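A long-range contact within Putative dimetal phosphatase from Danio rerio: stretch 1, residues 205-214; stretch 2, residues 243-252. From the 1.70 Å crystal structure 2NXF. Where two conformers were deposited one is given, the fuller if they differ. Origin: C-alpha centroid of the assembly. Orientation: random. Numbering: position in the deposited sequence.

Stretch 1 205-214: QLQWLDAVLT
Stretch 2 (243-252) WNHEAVLSVL

Two nearly parallel helices pack mainly through aliphatic side chains, with no hydrogen bond between them and 344 Å² of surface buried over both sides. Residues 205-214 are helical throughout, phi/psi near -63/-43, with backbone bonds such as Leu209 N to Gln205 O (2.9 Å) and Asp210 N to Leu206 O (2.8 Å). In the second stretch Trp243 and Asn244 lead into a helix over 245-252; Asn244 (phi/psi -109/48) occupies the N-cap position, but its side chain makes no capping bond. The axes approach to 10.1 Å and their N-to-C directions differ by 19° (signed crossing angle -19°). Register is set by Leu206 CA to Val248 CA, 7.2 Å, and Asp210 CA to Val251 CA, 6.0 Å.

Leu206 and Val251 lose the most area to the opposing stretch, 79 and 88 Å², and both point toward it. Leu206 (m, t) is long enough to span several residues: its CD1 lies 4.0 Å from Ala247 CB and 3.7 Å from Asn244 ND2, while its CD2 reaches Val248 CG2 at 3.9 Å. The small methyl of Ala247 thus meets a branched leucine end.

Val251 (chi1 172°, t) places CG1 among three residues from two successive turns of the first helix: Leu209 CG at 4.1 Å, Leu213 CD1 at 4.0 Å and Asp210 OD1 at 3.8 Å. Asp210 (chi1 t), directed sideways, borders this contact, and its OD1 is hydrogen-bonded elsewhere in the structure. Leu209 (t, p) and Leu213 (m, t) both point toward the second helix and are buried.

At the C-terminal end, Leu252 CA-to-CB points away, yet its m, t rotamer brings CD2 to 4.1 Å from Leu213 CD1. Exposed Gln207, by contrast, points away from the second helix and makes no contact with it.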

# COMPACT_ATOMS: atom_id res chain seq x y z
N GLN A 205 10.37 -9.64 -9.27
CA GLN A 205 10.14 -8.33 -8.65
C GLN A 205 11.22 -8.01 -7.60
O GLN A 205 11.70 -6.87 -7.52
CB GLN A 205 8.74 -8.22 -8.04
CG GLN A 205 8.44 -6.78 -7.56
CD GLN A 205 7.07 -6.57 -6.97
OE1 GLN A 205 6.77 -5.46 -6.51
NE2 GLN A 205 6.22 -7.62 -6.97
N LEU A 206 11.59 -8.99 -6.79
CA LEU A 206 12.61 -8.75 -5.75
C LEU A 206 13.98 -8.45 -6.35
O LEU A 206 14.74 -7.64 -5.80
CB LEU A 206 12.74 -9.95 -4.81
CG LEU A 206 11.49 -10.19 -3.95
CD1 LEU A 206 11.56 -11.63 -3.37
CD2 LEU A 206 11.35 -9.16 -2.86
N GLN A 207 14.31 -9.14 -7.45
CA GLN A 207 15.59 -8.92 -8.13
C GLN A 207 15.65 -7.48 -8.67
O GLN A 207 16.68 -6.82 -8.59
CB GLN A 207 15.79 -9.96 -9.24
CG GLN A 207 16.17 -11.33 -8.65
CD GLN A 207 16.36 -12.44 -9.68
OE1 GLN A 207 15.78 -12.40 -10.77
NE2 GLN A 207 17.17 -13.44 -9.34
N TRP A 208 14.52 -7.00 -9.19
CA TRP A 208 14.45 -5.62 -9.66
C TRP A 208 14.56 -4.61 -8.51
O TRP A 208 15.33 -3.64 -8.59
CB TRP A 208 13.16 -5.42 -10.47
CG TRP A 208 12.77 -3.99 -10.78
CD1 TRP A 208 13.20 -3.20 -11.83
CD2 TRP A 208 11.81 -3.20 -10.06
NE1 TRP A 208 12.58 -1.97 -11.79
CE2 TRP A 208 11.72 -1.95 -10.72
CE3 TRP A 208 11.02 -3.43 -8.92
CZ2 TRP A 208 10.88 -0.93 -10.26
CZ3 TRP A 208 10.18 -2.41 -8.47
CH2 TRP A 208 10.11 -1.18 -9.14
N LEU A 209 13.81 -4.83 -7.44
CA LEU A 209 13.92 -3.96 -6.26
C LEU A 209 15.38 -3.92 -5.77
O LEU A 209 15.95 -2.85 -5.52
CB LEU A 209 13.04 -4.52 -5.14
CG LEU A 209 13.20 -3.78 -3.80
CD1 LEU A 209 12.86 -2.29 -3.91
CD2 LEU A 209 12.31 -4.50 -2.75
N ASP A 210 15.99 -5.09 -5.65
CA ASP A 210 17.39 -5.17 -5.20
C ASP A 210 18.33 -4.37 -6.12
O ASP A 210 19.24 -3.69 -5.64
CB ASP A 210 17.83 -6.63 -5.11
CG ASP A 210 19.21 -6.77 -4.53
OD1 ASP A 210 19.42 -6.38 -3.36
OD2 ASP A 210 20.11 -7.21 -5.27
N ALA A 211 18.09 -4.44 -7.43
CA ALA A 211 18.90 -3.69 -8.42
C ALA A 211 18.70 -2.19 -8.28
O ALA A 211 19.67 -1.43 -8.29
CB ALA A 211 18.54 -4.14 -9.84
N VAL A 212 17.44 -1.77 -8.15
CA VAL A 212 17.11 -0.34 -7.94
C VAL A 212 17.87 0.17 -6.71
O VAL A 212 18.52 1.22 -6.75
CB VAL A 212 15.58 -0.14 -7.79
CG1 VAL A 212 15.24 1.30 -7.40
CG2 VAL A 212 14.89 -0.47 -9.13
N LEU A 213 17.83 -0.61 -5.63
CA LEU A 213 18.50 -0.18 -4.39
C LEU A 213 20.02 -0.13 -4.47
O LEU A 213 20.64 0.74 -3.86
CB LEU A 213 18.03 -1.05 -3.22
CG LEU A 213 16.52 -0.94 -2.91
CD1 LEU A 213 16.15 -1.87 -1.75
CD2 LEU A 213 16.03 0.51 -2.63
N THR A 214 20.63 -1.06 -5.21
CA THR A 214 22.07 -1.05 -5.45
C THR A 214 22.46 0.25 -6.15
O THR A 214 23.41 0.93 -5.76
CB THR A 214 22.49 -2.27 -6.28
OG1 THR A 214 22.30 -3.47 -5.50
CG2 THR A 214 23.96 -2.17 -6.72
N TRP A 243 3.23 -12.54 2.19
CA TRP A 243 3.61 -13.95 2.29
C TRP A 243 5.11 -14.18 2.48
O TRP A 243 5.53 -14.96 3.35
CB TRP A 243 3.14 -14.72 1.06
CG TRP A 243 1.65 -14.88 0.92
CD1 TRP A 243 0.67 -14.63 1.85
CD2 TRP A 243 0.97 -15.37 -0.24
NE1 TRP A 243 -0.58 -14.92 1.33
CE2 TRP A 243 -0.42 -15.36 0.04
CE3 TRP A 243 1.41 -15.80 -1.51
CZ2 TRP A 243 -1.38 -15.80 -0.90
CZ3 TRP A 243 0.45 -16.22 -2.44
CH2 TRP A 243 -0.92 -16.22 -2.13
N ASN A 244 5.91 -13.50 1.66
CA ASN A 244 7.36 -13.65 1.74
C ASN A 244 7.99 -12.39 2.30
O ASN A 244 8.99 -11.90 1.79
CB ASN A 244 7.98 -14.09 0.39
CG ASN A 244 7.74 -13.08 -0.73
OD1 ASN A 244 6.79 -12.31 -0.70
ND2 ASN A 244 8.61 -13.12 -1.74
N HIS A 245 7.42 -11.89 3.40
CA HIS A 245 7.89 -10.63 3.99
C HIS A 245 9.39 -10.69 4.34
O HIS A 245 10.09 -9.70 4.18
CB HIS A 245 7.04 -10.26 5.23
CG HIS A 245 7.27 -11.15 6.41
ND1 HIS A 245 8.01 -10.78 7.51
CD2 HIS A 245 6.87 -12.42 6.65
CE1 HIS A 245 8.05 -11.78 8.38
NE2 HIS A 245 7.36 -12.79 7.88
N GLU A 246 9.87 -11.85 4.79
CA GLU A 246 11.27 -11.96 5.21
C GLU A 246 12.22 -11.80 4.01
O GLU A 246 13.33 -11.25 4.15
CB GLU A 246 11.51 -13.28 5.95
CG GLU A 246 12.79 -13.33 6.75
CD GLU A 246 12.85 -12.30 7.90
OE1 GLU A 246 13.93 -11.70 8.09
OE2 GLU A 246 11.84 -12.09 8.60
N ALA A 247 11.77 -12.24 2.84
CA ALA A 247 12.55 -12.08 1.60
C ALA A 247 12.72 -10.60 1.28
O ALA A 247 13.80 -10.16 0.84
CB ALA A 247 11.88 -12.81 0.44
N VAL A 248 11.68 -9.82 1.55
CA VAL A 248 11.74 -8.36 1.35
C VAL A 248 12.69 -7.73 2.36
O VAL A 248 13.55 -6.92 1.98
CB VAL A 248 10.36 -7.69 1.44
CG1 VAL A 248 10.48 -6.18 1.11
CG2 VAL A 248 9.40 -8.33 0.45
N LEU A 249 12.55 -8.11 3.63
CA LEU A 249 13.44 -7.57 4.68
C LEU A 249 14.90 -7.85 4.35
O LEU A 249 15.76 -7.00 4.55
CB LEU A 249 13.09 -8.13 6.06
CG LEU A 249 11.71 -7.72 6.57
CD1 LEU A 249 11.39 -8.49 7.84
CD2 LEU A 249 11.66 -6.20 6.80
N SER A 250 15.19 -9.05 3.84
CA SER A 250 16.56 -9.41 3.50
C SER A 250 17.14 -8.46 2.45
O SER A 250 18.31 -8.07 2.55
CB SER A 250 16.62 -10.85 3.00
OG SER A 250 16.46 -11.75 4.07
N VAL A 251 16.32 -8.09 1.46
CA VAL A 251 16.73 -7.12 0.43
C VAL A 251 16.94 -5.73 1.06
O VAL A 251 18.01 -5.13 0.89
CB VAL A 251 15.71 -7.04 -0.73
CG1 VAL A 251 16.06 -5.88 -1.69
CG2 VAL A 251 15.69 -8.37 -1.50
N LEU A 252 15.98 -5.26 1.84
CA LEU A 252 16.06 -3.92 2.43
C LEU A 252 17.29 -3.76 3.31
O LEU A 252 17.96 -2.71 3.27
CB LEU A 252 14.82 -3.59 3.25
CG LEU A 252 13.48 -3.68 2.52
CD1 LEU A 252 12.35 -3.33 3.49
CD2 LEU A 252 13.46 -2.79 1.26